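Local coordinates for protein aminotransferase TlmJ (Streptoalloteichus hindustanus, PDB 5UID) that probably transfers amino groups with the help of pyridoxal 5'-phosphate, as a member of the DegT/DnrJ/EryC1 aminotransferase family, at residues N8-T13 with T327-P332; D43-E46 with G51-Q54; E271-Y276 with S298-Y303. All coordinates share one frame; numbering follows the deposited sequence.

Overall arrangement
Contact 3, helix 249-280 against a loop, is buried; contact 1, loop to loop, and contact 2, helix 35-48 against the turn that follows it, are both partly buried. Contacts 1 and 3 are neighbours, with centres about 13 Å apart, and they join where Phe10 CE1 packs on Phe302 CE1 at 3.3 Å. Contact 2 lies across the chain's centre from contact 1, about 28 Å away between centres, and touches neither of the others. The chemistry follows place: aromatic rings against a helix in contact 3, an arginine and a sulfate beside apolar contacts in contact 1, and small alanine and glycine surfaces in contact 2. None has a hydrogen bond between its two segments.

Contact 1: residues N8-T13 with T327-P332; sequences NVFQPT and TFRYAP. With SO4 (sulfate ion), chain E.
Val9 and Thr327 mark the closest approach of two loop segments, their CA atoms 7.4 Å apart, and the peptide bond between Arg329 and Tyr330 is cis. With no hydrogen bond between the segments, the contact is made chiefly by side chains. Val9 CG1 meets Thr327 CG2 at 4.1 Å, and Thr327 CG2 also lies obliquely to the Phe10 ring, near CE2. The threonine works in two directions: with OG1 anti to the backbone N (chi1 -173°), its methyl is given to the apolar side and its hydroxyl donates to sulfate O1 at 2.9 Å.

Arg329, its chain bent at chi2, brings its guanidinium alongside Phe10, so that CE2 of that ring stands over one guanidinium face, 4.0 Å from Arg329 NH1. The two planes are inclined by 50°, hence this is no parallel stack. The edge of the guanidinium holds the sulfate, a probable guest from the crystallisation liquor: Arg329 NH1 reaches sulfate O3 at 2.9 Å in a nearly straight bond (168°), while Arg329 NH2 reaches sulfate O2 at 2.8 Å. Arg329 NH2 also donates to Phe328 O at 3.2 Å, which helps to fix the rotation of the group. Replacing Arg329 by a leucine would probably leave the sulfate without its main charged partner and Phe10 CE2 without the flat group it rests upon.

The cofactor is close by in space: Tyr330 OH is hydrogen-bonded to O3 of the pyridoxal phosphate-modified Lys187. In the wider fold, segment 8-13 precedes helix 16-28, and segment 327-332 runs from helix 309-321 toward helix 346-354, on whose Ala352 Phe328 packs; Trp234 of the second subunit packs on Thr327.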
loop_
_atom_site.group_PDB
_atom_site.type_symbol
_atom_site.label_atom_id
_atom_site.label_comp_id
_atom_site.label_asym_id
_atom_site.label_seq_id
_atom_site.Cartn_x
_atom_site.Cartn_y
_atom_site.Cartn_z
ATOM N N ASN A 8 -9.931 17.061 -17.755
ATOM C CA ASN A 8 -10.047 16.455 -16.437
ATOM C C ASN A 8 -9.819 17.477 -15.326
ATOM O O ASN A 8 -9.167 18.505 -15.516
ATOM C CB ASN A 8 -9.051 15.302 -16.283
ATOM C CG ASN A 8 -9.172 14.274 -17.393
ATOM O OD1 ASN A 8 -10.122 13.489 -17.431
ATOM N ND2 ASN A 8 -8.202 14.269 -18.301
ATOM N N VAL A 9 -10.363 17.167 -14.145
ATOM C CA VAL A 9 -10.180 18.023 -12.975
ATOM C C VAL A 9 -8.790 17.837 -12.384
ATOM O O VAL A 9 -8.138 18.807 -11.980
ATOM C CB VAL A 9 -11.276 17.741 -11.931
ATOM C CG1 VAL A 9 -11.101 18.644 -10.717
ATOM C CG2 VAL A 9 -12.641 17.936 -12.536
ATOM N N PHE A 10 -8.322 16.594 -12.310
ATOM C CA PHE A 10 -6.991 16.266 -11.824
ATOM C C PHE A 10 -6.226 15.548 -12.925
ATOM O O PHE A 10 -6.801 14.742 -13.663
ATOM C CB PHE A 10 -7.051 15.377 -10.576
ATOM C CG PHE A 10 -8.106 15.785 -9.589
ATOM C CD1 PHE A 10 -7.929 16.900 -8.789
ATOM C CD2 PHE A 10 -9.271 15.049 -9.454
ATOM C CE1 PHE A 10 -8.893 17.278 -7.880
ATOM C CE2 PHE A 10 -10.244 15.421 -8.541
ATOM C CZ PHE A 10 -10.053 16.537 -7.754
ATOM N N GLN A 11 -4.934 15.842 -13.037
ATOM C CA GLN A 11 -4.104 15.145 -14.009
ATOM C C GLN A 11 -2.630 15.300 -13.659
ATOM O O GLN A 11 -2.155 16.422 -13.455
ATOM C CB GLN A 11 -4.372 15.660 -15.423
ATOM C CG GLN A 11 -3.650 14.874 -16.499
ATOM C CD GLN A 11 -4.131 15.220 -17.890
ATOM O OE1 GLN A 11 -5.302 15.545 -18.091
ATOM N NE2 GLN A 11 -3.228 15.156 -18.860
ATOM N N PRO A 12 -1.883 14.205 -13.568
ATOM C CA PRO A 12 -0.442 14.305 -13.318
ATOM C C PRO A 12 0.341 14.511 -14.606
ATOM O O PRO A 12 -0.154 14.295 -15.715
ATOM C CB PRO A 12 -0.108 12.950 -12.685
ATOM C CG PRO A 12 -1.083 12.012 -13.316
ATOM C CD PRO A 12 -2.351 12.804 -13.571
ATOM N N THR A 13 1.593 14.940 -14.443
ATOM C CA THR A 13 2.518 15.120 -15.563
ATOM C C THR A 13 3.807 14.369 -15.248
ATOM O O THR A 13 4.660 14.868 -14.507
ATOM C CB THR A 13 2.798 16.597 -15.844
ATOM O OG1 THR A 13 3.235 17.251 -14.644
ATOM C CG2 THR A 13 1.552 17.289 -16.379
ATOM N N THR A 327 -16.277 18.263 -10.493
ATOM C CA THR A 327 -16.632 17.409 -9.367
ATOM C C THR A 327 -16.671 18.263 -8.108
ATOM O O THR A 327 -16.416 19.470 -8.142
ATOM C CB THR A 327 -15.648 16.244 -9.212
ATOM O OG1 THR A 327 -16.125 15.350 -8.198
ATOM C CG2 THR A 327 -14.269 16.756 -8.814
ATOM N N PHE A 328 -16.998 17.623 -6.986
ATOM C CA PHE A 328 -16.954 18.273 -5.684
ATOM C C PHE A 328 -16.129 17.438 -4.718
ATOM O O PHE A 328 -16.308 16.218 -4.632
ATOM C CB PHE A 328 -18.355 18.492 -5.105
ATOM C CG PHE A 328 -18.343 18.966 -3.678
ATOM C CD1 PHE A 328 -18.038 20.283 -3.375
ATOM C CD2 PHE A 328 -18.618 18.089 -2.638
ATOM C CE1 PHE A 328 -18.016 20.722 -2.062
ATOM C CE2 PHE A 328 -18.597 18.520 -1.325
ATOM C CZ PHE A 328 -18.296 19.839 -1.036
ATOM N N ARG A 329 -15.226 18.103 -4.003
ATOM C CA ARG A 329 -14.505 17.544 -2.870
ATOM C C ARG A 329 -14.615 18.531 -1.719
ATOM O O ARG A 329 -14.602 19.745 -1.944
ATOM C CB ARG A 329 -13.025 17.299 -3.203
ATOM C CG ARG A 329 -12.770 16.350 -4.361
ATOM C CD ARG A 329 -13.063 14.912 -3.978
ATOM N NE ARG A 329 -12.604 13.984 -5.006
ATOM C CZ ARG A 329 -13.333 13.616 -6.053
ATOM N NH1 ARG A 329 -12.836 12.767 -6.943
ATOM N NH2 ARG A 329 -14.558 14.099 -6.210
ATOM N N TYR A 330 -14.752 18.028 -0.494
ATOM C CA TYR A 330 -14.932 16.610 -0.204
ATOM C C TYR A 330 -16.339 16.415 0.330
ATOM O O TYR A 330 -16.822 17.241 1.107
ATOM C CB TYR A 330 -13.894 16.118 0.814
ATOM C CG TYR A 330 -12.464 16.270 0.350
ATOM C CD1 TYR A 330 -11.783 17.468 0.521
ATOM C CD2 TYR A 330 -11.799 15.218 -0.265
ATOM C CE1 TYR A 330 -10.477 17.616 0.091
ATOM C CE2 TYR A 330 -10.491 15.356 -0.699
ATOM C CZ TYR A 330 -9.835 16.556 -0.520
ATOM O OH TYR A 330 -8.535 16.695 -0.952
ATOM N N ALA A 331 -16.994 15.337 -0.089
ATOM C CA ALA A 331 -18.366 15.086 0.326
ATOM C C ALA A 331 -18.475 15.174 1.845
ATOM O O ALA A 331 -17.605 14.658 2.559
ATOM C CB ALA A 331 -18.829 13.711 -0.163
ATOM N N PRO A 332 -19.502 15.838 2.372
ATOM C CA PRO A 332 -19.586 16.042 3.827
ATOM C C PRO A 332 -19.777 14.723 4.557
ATOM O O PRO A 332 -20.797 14.048 4.404
ATOM C CB PRO A 332 -20.796 16.966 3.984
ATOM C CG PRO A 332 -21.621 16.724 2.767
ATOM C CD PRO A 332 -20.652 16.415 1.658
HETATM S S SO4 E . -15.655 11.886 -9.087
HETATM O O1 SO4 E . -16.022 13.042 -9.898
HETATM O O2 SO4 E . -15.962 12.153 -7.684
HETATM O O3 SO4 E . -14.225 11.627 -9.235
HETATM O O4 SO4 E . -16.412 10.721 -9.537
#

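Contact 2: residues D43-E46 with G51-Q54; sequences DFAE and GAEQ
Ala45, Gly51 and Ala52 meet in a helix-turn-strand connection at the rim of the large, mixed-sheet domain expected of fold type I pyridoxal phosphate enzymes. Helix 35-48 ends, the chain turns back, and a short 3-10 segment at 52-54 leads into strand 55-58, an outermost strand of the sheet within this chain. The example illustrates how a side chain no larger than a methyl, that of Ala45, lets the returning chain lie close against the helix it has just left: the CA atoms of Ala45 and Ala52 are only 5.3 Å apart.

Ala45 carries most of the contact through its one methyl group, which points at the returning chain. That CB lies 3.7 Å from Gly51 O and 3.8 Å from Ala52 CA, so it rests on backbone more than on side chain. Its methyl and the CB of Ala52 are farther apart, at 4.5 Å, an apolar touch at the exposed margin. Gly51 contributes its carbonyl, and no hydrogen bond joins the two segments.

On the inner side of the same helix, Phe44 meets Trp181 and Phe183 edge-to-face, so adjoining residues of one turn serve the core and the turn. Gln54 NE2 is hydrogen-bonded to Phe199 O, which ties the turn to strand 195-199.

The turn is closed twice by Gln54. Its backbone N donates to Gly51 O at 3.2 Å, and its side chain, with CG anti to the carbonyl carbon (chi1 -57°), reaches back so that OE1 accepts a hydrogen bond from Gly51 N at 3.1 Å, in the carbonyl plane and on a lone pair.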
loop_
_atom_site.group_PDB
_atom_site.type_symbol
_atom_site.label_atom_id
_atom_site.label_comp_id
_atom_site.label_asym_id
_atom_site.label_seq_id
_atom_site.Cartn_x
_atom_site.Cartn_y
_atom_site.Cartn_z
ATOM N N ASP A 43 15.262 14.571 0.554
ATOM C CA ASP A 43 14.822 15.650 -0.323
ATOM C C ASP A 43 13.536 16.285 0.192
ATOM O O ASP A 43 13.421 17.514 0.265
ATOM C CB ASP A 43 14.628 15.123 -1.746
ATOM C CG ASP A 43 15.941 14.808 -2.437
ATOM O OD1 ASP A 43 17.005 15.130 -1.867
ATOM O OD2 ASP A 43 15.905 14.238 -3.549
ATOM N N PHE A 44 12.551 15.457 0.551
ATOM C CA PHE A 44 11.274 15.987 1.016
ATOM C C PHE A 44 11.432 16.724 2.341
ATOM O O PHE A 44 10.816 17.775 2.549
ATOM C CB PHE A 44 10.249 14.856 1.138
ATOM C CG PHE A 44 8.823 15.329 1.180
ATOM C CD1 PHE A 44 8.200 15.789 0.032
ATOM C CD2 PHE A 44 8.105 15.310 2.364
ATOM C CE1 PHE A 44 6.888 16.228 0.062
ATOM C CE2 PHE A 44 6.792 15.745 2.403
ATOM C CZ PHE A 44 6.183 16.205 1.251
ATOM N N ALA A 45 12.265 16.195 3.243
ATOM C CA ALA A 45 12.505 16.864 4.520
ATOM C C ALA A 45 13.090 18.256 4.317
ATOM O O ALA A 45 12.708 19.205 5.013
ATOM C CB ALA A 45 13.432 16.016 5.392
ATOM N N GLU A 46 14.022 18.399 3.372
ATOM C CA GLU A 46 14.550 19.722 3.056
ATOM C C GLU A 46 13.461 20.619 2.479
ATOM O O GLU A 46 13.403 21.816 2.786
ATOM C CB GLU A 46 15.720 19.601 2.082
ATOM C CG GLU A 46 16.301 20.935 1.641
ATOM C CD GLU A 46 17.400 20.781 0.606
ATOM O OE1 GLU A 46 17.821 19.633 0.348
ATOM O OE2 GLU A 46 17.839 21.809 0.048
ATOM N N GLY A 51 14.121 18.082 9.760
ATOM C CA GLY A 51 15.176 17.094 9.728
ATOM C C GLY A 51 14.738 15.812 9.044
ATOM O O GLY A 51 13.564 15.437 9.054
ATOM N N ALA A 52 15.711 15.128 8.438
ATOM C CA ALA A 52 15.416 13.865 7.770
ATOM C C ALA A 52 14.916 12.811 8.751
ATOM O O ALA A 52 14.140 11.927 8.370
ATOM C CB ALA A 52 16.657 13.363 7.031
ATOM N N GLU A 53 15.336 12.898 10.015
ATOM C CA GLU A 53 14.931 11.921 11.019
ATOM C C GLU A 53 13.442 11.984 11.333
ATOM O O GLU A 53 12.884 10.997 11.823
ATOM C CB GLU A 53 15.730 12.132 12.304
ATOM C CG GLU A 53 15.592 13.535 12.873
ATOM C CD GLU A 53 16.250 13.686 14.228
ATOM O OE1 GLU A 53 16.802 12.689 14.738
ATOM O OE2 GLU A 53 16.214 14.805 14.781
ATOM N N GLN A 54 12.791 13.118 11.074
ATOM C CA GLN A 54 11.381 13.288 11.397
ATOM C C GLN A 54 10.448 12.717 10.340
ATOM O O GLN A 54 9.239 12.632 10.583
ATOM C CB GLN A 54 11.066 14.772 11.579
ATOM C CG GLN A 54 11.892 15.470 12.639
ATOM C CD GLN A 54 11.541 16.937 12.756
ATOM O OE1 GLN A 54 12.209 17.793 12.177
ATOM N NE2 GLN A 54 10.482 17.236 13.501
#

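Contact 3: residues E271-Y276 with S298-Y303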
loop_
_atom_site.group_PDB
_atom_site.type_symbol
_atom_site.label_atom_id
_atom_site.label_comp_id
_atom_site.label_asym_id
_atom_site.label_seq_id
_atom_site.Cartn_x
_atom_site.Cartn_y
_atom_site.Cartn_z
ATOM N N GLU A 271 -0.748 30.467 -12.319
ATOM C CA GLU A 271 -1.111 31.342 -13.427
ATOM C C GLU A 271 -2.427 30.914 -14.065
ATOM O O GLU A 271 -3.138 31.751 -14.633
ATOM C CB GLU A 271 0.016 31.389 -14.463
ATOM C CG GLU A 271 0.113 30.179 -15.376
ATOM C CD GLU A 271 1.290 30.266 -16.338
ATOM O OE1 GLU A 271 2.434 30.445 -15.866
ATOM O OE2 GLU A 271 1.071 30.163 -17.564
ATOM N N ILE A 272 -2.780 29.630 -13.971
ATOM C CA ILE A 272 -4.097 29.193 -14.424
ATOM C C ILE A 272 -5.182 29.789 -13.538
ATOM O O ILE A 272 -6.152 30.379 -14.027
ATOM C CB ILE A 272 -4.182 27.656 -14.454
ATOM C CG1 ILE A 272 -3.274 27.083 -15.544
ATOM C CG2 ILE A 272 -5.622 27.210 -14.666
ATOM C CD1 ILE A 272 -3.186 25.571 -15.519
ATOM N N ALA A 273 -5.030 29.649 -12.217
ATOM C CA ALA A 273 -6.026 30.186 -11.295
ATOM C C ALA A 273 -6.156 31.698 -11.426
ATOM O O ALA A 273 -7.257 32.242 -11.271
ATOM C CB ALA A 273 -5.674 29.802 -9.858
ATOM N N GLU A 274 -5.054 32.391 -11.715
ATOM C CA GLU A 274 -5.130 33.833 -11.918
ATOM C C GLU A 274 -5.866 34.168 -13.210
ATOM O O GLU A 274 -6.645 35.128 -13.256
ATOM C CB GLU A 274 -3.726 34.436 -11.910
ATOM C CG GLU A 274 -3.065 34.384 -10.541
ATOM C CD GLU A 274 -1.626 34.862 -10.557
ATOM O OE1 GLU A 274 -1.045 34.978 -11.658
ATOM O OE2 GLU A 274 -1.075 35.119 -9.464
ATOM N N ARG A 275 -5.638 33.385 -14.268
ATOM C CA ARG A 275 -6.429 33.552 -15.483
ATOM C C ARG A 275 -7.899 33.253 -15.218
ATOM O O ARG A 275 -8.783 33.943 -15.742
ATOM C CB ARG A 275 -5.883 32.653 -16.594
ATOM C CG ARG A 275 -6.722 32.661 -17.864
ATOM C CD ARG A 275 -6.734 34.035 -18.526
ATOM N NE ARG A 275 -7.707 34.106 -19.614
ATOM C CZ ARG A 275 -8.869 34.748 -19.540
ATOM N NH1 ARG A 275 -9.203 35.392 -18.429
ATOM N NH2 ARG A 275 -9.695 34.755 -20.578
ATOM N N TYR A 276 -8.179 32.230 -14.406
ATOM C CA TYR A 276 -9.551 31.970 -13.979
ATOM C C TYR A 276 -10.130 33.175 -13.245
ATOM O O TYR A 276 -11.260 33.598 -13.515
ATOM C CB TYR A 276 -9.603 30.735 -13.079
ATOM C CG TYR A 276 -9.583 29.401 -13.791
ATOM C CD1 TYR A 276 -9.811 29.309 -15.158
ATOM C CD2 TYR A 276 -9.350 28.226 -13.085
ATOM C CE1 TYR A 276 -9.798 28.080 -15.804
ATOM C CE2 TYR A 276 -9.333 26.999 -13.718
ATOM C CZ TYR A 276 -9.559 26.930 -15.077
ATOM O OH TYR A 276 -9.542 25.702 -15.702
ATOM N N SER A 298 -0.318 28.986 -1.642
ATOM C CA SER A 298 -1.139 27.831 -1.962
ATOM C C SER A 298 -0.403 26.903 -2.918
ATOM O O SER A 298 0.479 27.326 -3.671
ATOM C CB SER A 298 -2.474 28.261 -2.582
ATOM O OG SER A 298 -3.258 27.136 -2.947
ATOM N N SER A 299 -0.771 25.623 -2.868
ATOM C CA SER A 299 -0.345 24.664 -3.876
ATOM C C SER A 299 -1.240 24.683 -5.108
ATOM O O SER A 299 -0.881 24.082 -6.126
ATOM C CB SER A 299 -0.318 23.255 -3.280
ATOM O OG SER A 299 0.531 23.194 -2.147
ATOM N N TYR A 300 -2.389 25.362 -5.031
ATOM C CA TYR A 300 -3.361 25.447 -6.120
ATOM C C TYR A 300 -3.796 24.052 -6.574
ATOM O O TYR A 300 -3.619 23.650 -7.725
ATOM C CB TYR A 300 -2.810 26.283 -7.281
ATOM C CG TYR A 300 -2.477 27.695 -6.858
ATOM C CD1 TYR A 300 -3.446 28.689 -6.867
ATOM C CD2 TYR A 300 -1.205 28.027 -6.419
ATOM C CE1 TYR A 300 -3.148 29.981 -6.466
ATOM C CE2 TYR A 300 -0.898 29.310 -6.017
ATOM C CZ TYR A 300 -1.872 30.284 -6.043
ATOM O OH TYR A 300 -1.567 31.564 -5.641
ATOM N N TYR A 301 -4.380 23.315 -5.628
ATOM C CA TYR A 301 -4.882 21.970 -5.882
ATOM C C TYR A 301 -6.323 21.978 -6.378
ATOM O O TYR A 301 -6.665 21.218 -7.290
ATOM C CB TYR A 301 -4.763 21.121 -4.613
ATOM C CG TYR A 301 -5.168 19.677 -4.803
ATOM C CD1 TYR A 301 -4.608 18.908 -5.816
ATOM C CD2 TYR A 301 -6.103 19.079 -3.966
ATOM C CE1 TYR A 301 -4.973 17.587 -5.997
ATOM C CE2 TYR A 301 -6.471 17.756 -4.136
ATOM C CZ TYR A 301 -5.904 17.016 -5.155
ATOM O OH TYR A 301 -6.270 15.702 -5.335
ATOM N N PHE A 302 -7.174 22.818 -5.793
ATOM C CA PHE A 302 -8.542 23.021 -6.246
ATOM C C PHE A 302 -8.723 24.458 -6.713
ATOM O O PHE A 302 -8.139 25.389 -6.150
ATOM C CB PHE A 302 -9.572 22.755 -5.134
ATOM C CG PHE A 302 -9.613 21.338 -4.651
ATOM C CD1 PHE A 302 -9.422 20.279 -5.521
ATOM C CD2 PHE A 302 -9.864 21.065 -3.315
ATOM C CE1 PHE A 302 -9.472 18.976 -5.065
ATOM C CE2 PHE A 302 -9.910 19.764 -2.852
ATOM C CZ PHE A 302 -9.715 18.718 -3.729
ATOM N N TYR A 303 -9.551 24.635 -7.738
ATOM C CA TYR A 303 -10.137 25.937 -8.043
ATOM C C TYR A 303 -11.647 25.773 -7.909
ATOM O O TYR A 303 -12.316 25.313 -8.839
ATOM C CB TYR A 303 -9.747 26.443 -9.427
ATOM C CG TYR A 303 -10.123 27.893 -9.618
ATOM C CD1 TYR A 303 -9.248 28.910 -9.256
ATOM C CD2 TYR A 303 -11.366 28.249 -10.127
ATOM C CE1 TYR A 303 -9.591 30.238 -9.415
ATOM C CE2 TYR A 303 -11.718 29.576 -10.287
ATOM C CZ TYR A 303 -10.826 30.565 -9.929
ATOM O OH TYR A 303 -11.168 31.887 -10.089
#
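Ala273, on helix 249-280, comes nearest to Tyr303 of the loop, their CA atoms 6.7 Å apart, with no hydrogen bond between the segments. What joins them is two tyrosine rings of the loop packed on Ala273 and Tyr276 of the helix. Tyr276 sets its CB over the face of the Tyr303 ring, a CH-pi contact 3.7 Å from the centroid, and CB is only 3.4 Å from Tyr303 CZ. Its own ring then turns an edge toward that face: CD2 sits 3.6 Å from Tyr303 CG, and the planes meet at 58°, an edge-to-face pair tilted from the perpendicular. Tyr303 can offer its face here because its CG lies anti to the backbone N (chi1 -168°), which sends the ring out to the helix.

Ala273 fills the angle between two tyrosines, its CB 3.7 Å from Tyr303 CD1 and 3.9 Å from Tyr300 CD1. An ST turn, in which Ser298 OG accepts a hydrogen bond from Tyr300 N, shapes the loop that presents Tyr300.

The hydroxyls of Tyr303 and Tyr276 find partners outside the contact: Tyr303 OH is hydrogen-bonded to Asp277 OD1 and Tyr276 OH to Pro359 O. Tyr276 also packs on Val369, Val372 and Ile373, bridging from its own helix 249-280 to helix 366-383, while the loop continues toward strand 303-306.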